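Local coordinates for zinc transport protein ZntB (Vibrio parahaemolyticus RIMD 2210633, PDB 3CK6) that probably takes up zinc as a Zn(2+):proton symporter of the CorA metal ion transporter family, its cytoplasmic domain forming a funnel-shaped homopentamer, at residues 78-83 / 95-100. The protein carries 1 engineered substitution. Numbering follows the deposited sequence.
Sequences MLILRG and MLSIRI
The carbonyl oxygen of I100 takes one full hydrogen bond, the shortest between the strands, from L79 N (2.7 Å, 165° at the hydrogen, in the carbonyl plane), plus a weaker CA-H...O contact from M78 CA at 3.2 Å. Reciprocal bonds pair L79 with I100, L81 with I98 and G83 with L96, making an antiparallel hairpin within the mixed sheet of the cytoplasmic domain. L79, L81, L96, I98 and I100 share one face; L79 and L81 pack on helix 173-199, L81 and I100 on helix 134-161. At G83, which has no side chain, L96 CD1 comes within 3.5 Å of G83 N, and M95 CE 3.4 Å from G83 C.

The other face carries I80, R82, S97 and R99. R99 runs extended beside I80, its NE reaching S97 OG at 3.1 Å in the guanidinium plane, while NH1 binds the carbonyls of A62 and L60. R82 bends at chi2 (-108°), so that S97 CB sits over one guanidinium face and NH1 makes a bent hydrogen bond (2.8 Å, 137°) to M95 O from above the carbonyl plane; F186 adds a cation-pi contact. R82 NH2 and R99 NH2 stand 5.7 Å apart, like charges not in contact; the carbonyl oxygens of M95, A62 and L60, accepting from the two NH1 groups, would be expected to ease the repulsion.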
loop_
_atom_site.group_PDB
_atom_site.type_symbol
_atom_site.label_atom_id
_atom_site.label_comp_id
_atom_site.label_asym_id
_atom_site.label_seq_id
_atom_site.Cartn_x
_atom_site.Cartn_y
_atom_site.Cartn_z
HETATM N N MSE E 78 12.913 6.788 23.900
HETATM C CA MSE E 78 11.690 7.544 24.206
HETATM C C MSE E 78 10.524 6.831 23.584
HETATM O O MSE E 78 10.599 6.433 22.425
HETATM C CB MSE E 78 11.748 8.961 23.639
HETATM C CG MSE E 78 10.510 9.843 23.981
HETATM SE SE MSE E 78 10.767 11.664 23.245
HETATM C CE MSE E 78 12.308 12.138 24.184
ATOM N N LEU E 79 9.442 6.711 24.347
ATOM C CA LEU E 79 8.177 6.187 23.855
ATOM C C LEU E 79 7.045 7.167 24.158
ATOM O O LEU E 79 6.804 7.551 25.308
ATOM C CB LEU E 79 7.849 4.837 24.504
ATOM C CG LEU E 79 6.582 4.133 24.034
ATOM C CD1 LEU E 79 6.679 3.706 22.555
ATOM C CD2 LEU E 79 6.323 2.932 24.934
ATOM N N ILE E 80 6.346 7.552 23.105
ATOM C CA ILE E 80 5.225 8.459 23.230
ATOM C C ILE E 80 3.950 7.741 22.878
ATOM O O ILE E 80 3.897 7.074 21.848
ATOM C CB ILE E 80 5.443 9.723 22.332
ATOM C CG1 ILE E 80 6.705 10.458 22.812
ATOM C CG2 ILE E 80 4.176 10.622 22.331
ATOM C CD1 ILE E 80 7.237 11.562 21.874
ATOM N N LEU E 81 2.917 7.918 23.718
ATOM C CA LEU E 81 1.632 7.257 23.575
ATOM C C LEU E 81 0.482 8.210 23.858
ATOM O O LEU E 81 0.669 9.268 24.447
ATOM C CB LEU E 81 1.518 6.063 24.539
ATOM C CG LEU E 81 2.603 4.986 24.403
ATOM C CD1 LEU E 81 2.478 4.036 25.574
ATOM C CD2 LEU E 81 2.525 4.219 23.052
ATOM N N ARG E 82 -0.699 7.825 23.409
ATOM C CA ARG E 82 -1.906 8.580 23.673
ATOM C C ARG E 82 -2.937 7.702 24.389
ATOM O O ARG E 82 -2.974 6.470 24.203
ATOM C CB ARG E 82 -2.466 9.154 22.367
ATOM C CG ARG E 82 -1.623 10.261 21.756
ATOM C CD ARG E 82 -2.295 11.648 21.908
ATOM N NE ARG E 82 -1.468 12.708 21.304
ATOM C CZ ARG E 82 -1.830 13.982 21.154
ATOM N NH1 ARG E 82 -3.009 14.410 21.576
ATOM N NH2 ARG E 82 -1.002 14.835 20.562
ATOM N N GLY E 83 -3.770 8.350 25.212
ATOM C CA GLY E 83 -4.865 7.697 25.919
ATOM C C GLY E 83 -6.120 8.544 25.906
ATOM O O GLY E 83 -6.066 9.742 25.602
HETATM N N MSE E 95 -7.369 13.137 22.908
HETATM C CA MSE E 95 -6.549 12.201 23.652
HETATM C C MSE E 95 -5.311 12.841 24.250
HETATM O O MSE E 95 -4.708 13.731 23.644
HETATM C CB MSE E 95 -6.140 11.039 22.745
HETATM C CG MSE E 95 -7.322 10.375 22.072
HETATM SE SE MSE E 95 -6.724 8.793 21.120
HETATM C CE MSE E 95 -6.222 7.662 22.589
ATOM N N LEU E 96 -4.965 12.381 25.447
ATOM C CA LEU E 96 -3.788 12.834 26.191
ATOM C C LEU E 96 -2.509 12.171 25.715
ATOM O O LEU E 96 -2.496 10.974 25.405
ATOM C CB LEU E 96 -3.961 12.561 27.690
ATOM C CG LEU E 96 -4.464 11.184 28.171
ATOM C CD1 LEU E 96 -3.388 10.093 28.219
ATOM C CD2 LEU E 96 -5.166 11.319 29.535
ATOM N N SER E 97 -1.425 12.940 25.706
ATOM C CA SER E 97 -0.110 12.397 25.379
ATOM C C SER E 97 0.677 12.053 26.654
ATOM O O SER E 97 0.833 12.899 27.549
ATOM C CB SER E 97 0.673 13.387 24.527
ATOM O OG SER E 97 1.925 12.814 24.204
ATOM N N ILE E 98 1.150 10.808 26.716
ATOM C CA ILE E 98 2.008 10.326 27.794
ATOM C C ILE E 98 3.398 10.104 27.165
ATOM O O ILE E 98 3.544 9.344 26.200
ATOM C CB ILE E 98 1.489 9.000 28.397
ATOM C CG1 ILE E 98 0.106 9.142 29.053
ATOM C CG2 ILE E 98 2.559 8.375 29.380
ATOM C CD1 ILE E 98 0.014 10.221 30.117
ATOM N N ARG E 99 4.396 10.816 27.668
ATOM C CA ARG E 99 5.702 10.756 27.051
ATOM C C ARG E 99 6.700 10.160 28.031
ATOM O O ARG E 99 6.899 10.645 29.144
ATOM C CB ARG E 99 6.119 12.101 26.531
ATOM C CG ARG E 99 4.962 12.754 25.741
ATOM C CD ARG E 99 5.426 13.938 25.095
ATOM N NE ARG E 99 4.310 14.701 24.558
ATOM C CZ ARG E 99 4.385 15.990 24.273
ATOM N NH1 ARG E 99 5.506 16.660 24.529
ATOM N NH2 ARG E 99 3.315 16.620 23.790
ATOM N N ILE E 100 7.305 9.083 27.585
ATOM C CA ILE E 100 8.064 8.237 28.462
ATOM C C ILE E 100 9.503 8.142 27.970
ATOM O O ILE E 100 9.750 7.860 26.790
ATOM C CB ILE E 100 7.456 6.795 28.494
ATOM C CG1 ILE E 100 6.015 6.809 29.008
ATOM C CG2 ILE E 100 8.395 5.810 29.265
ATOM C CD1 ILE E 100 5.393 5.441 28.963
#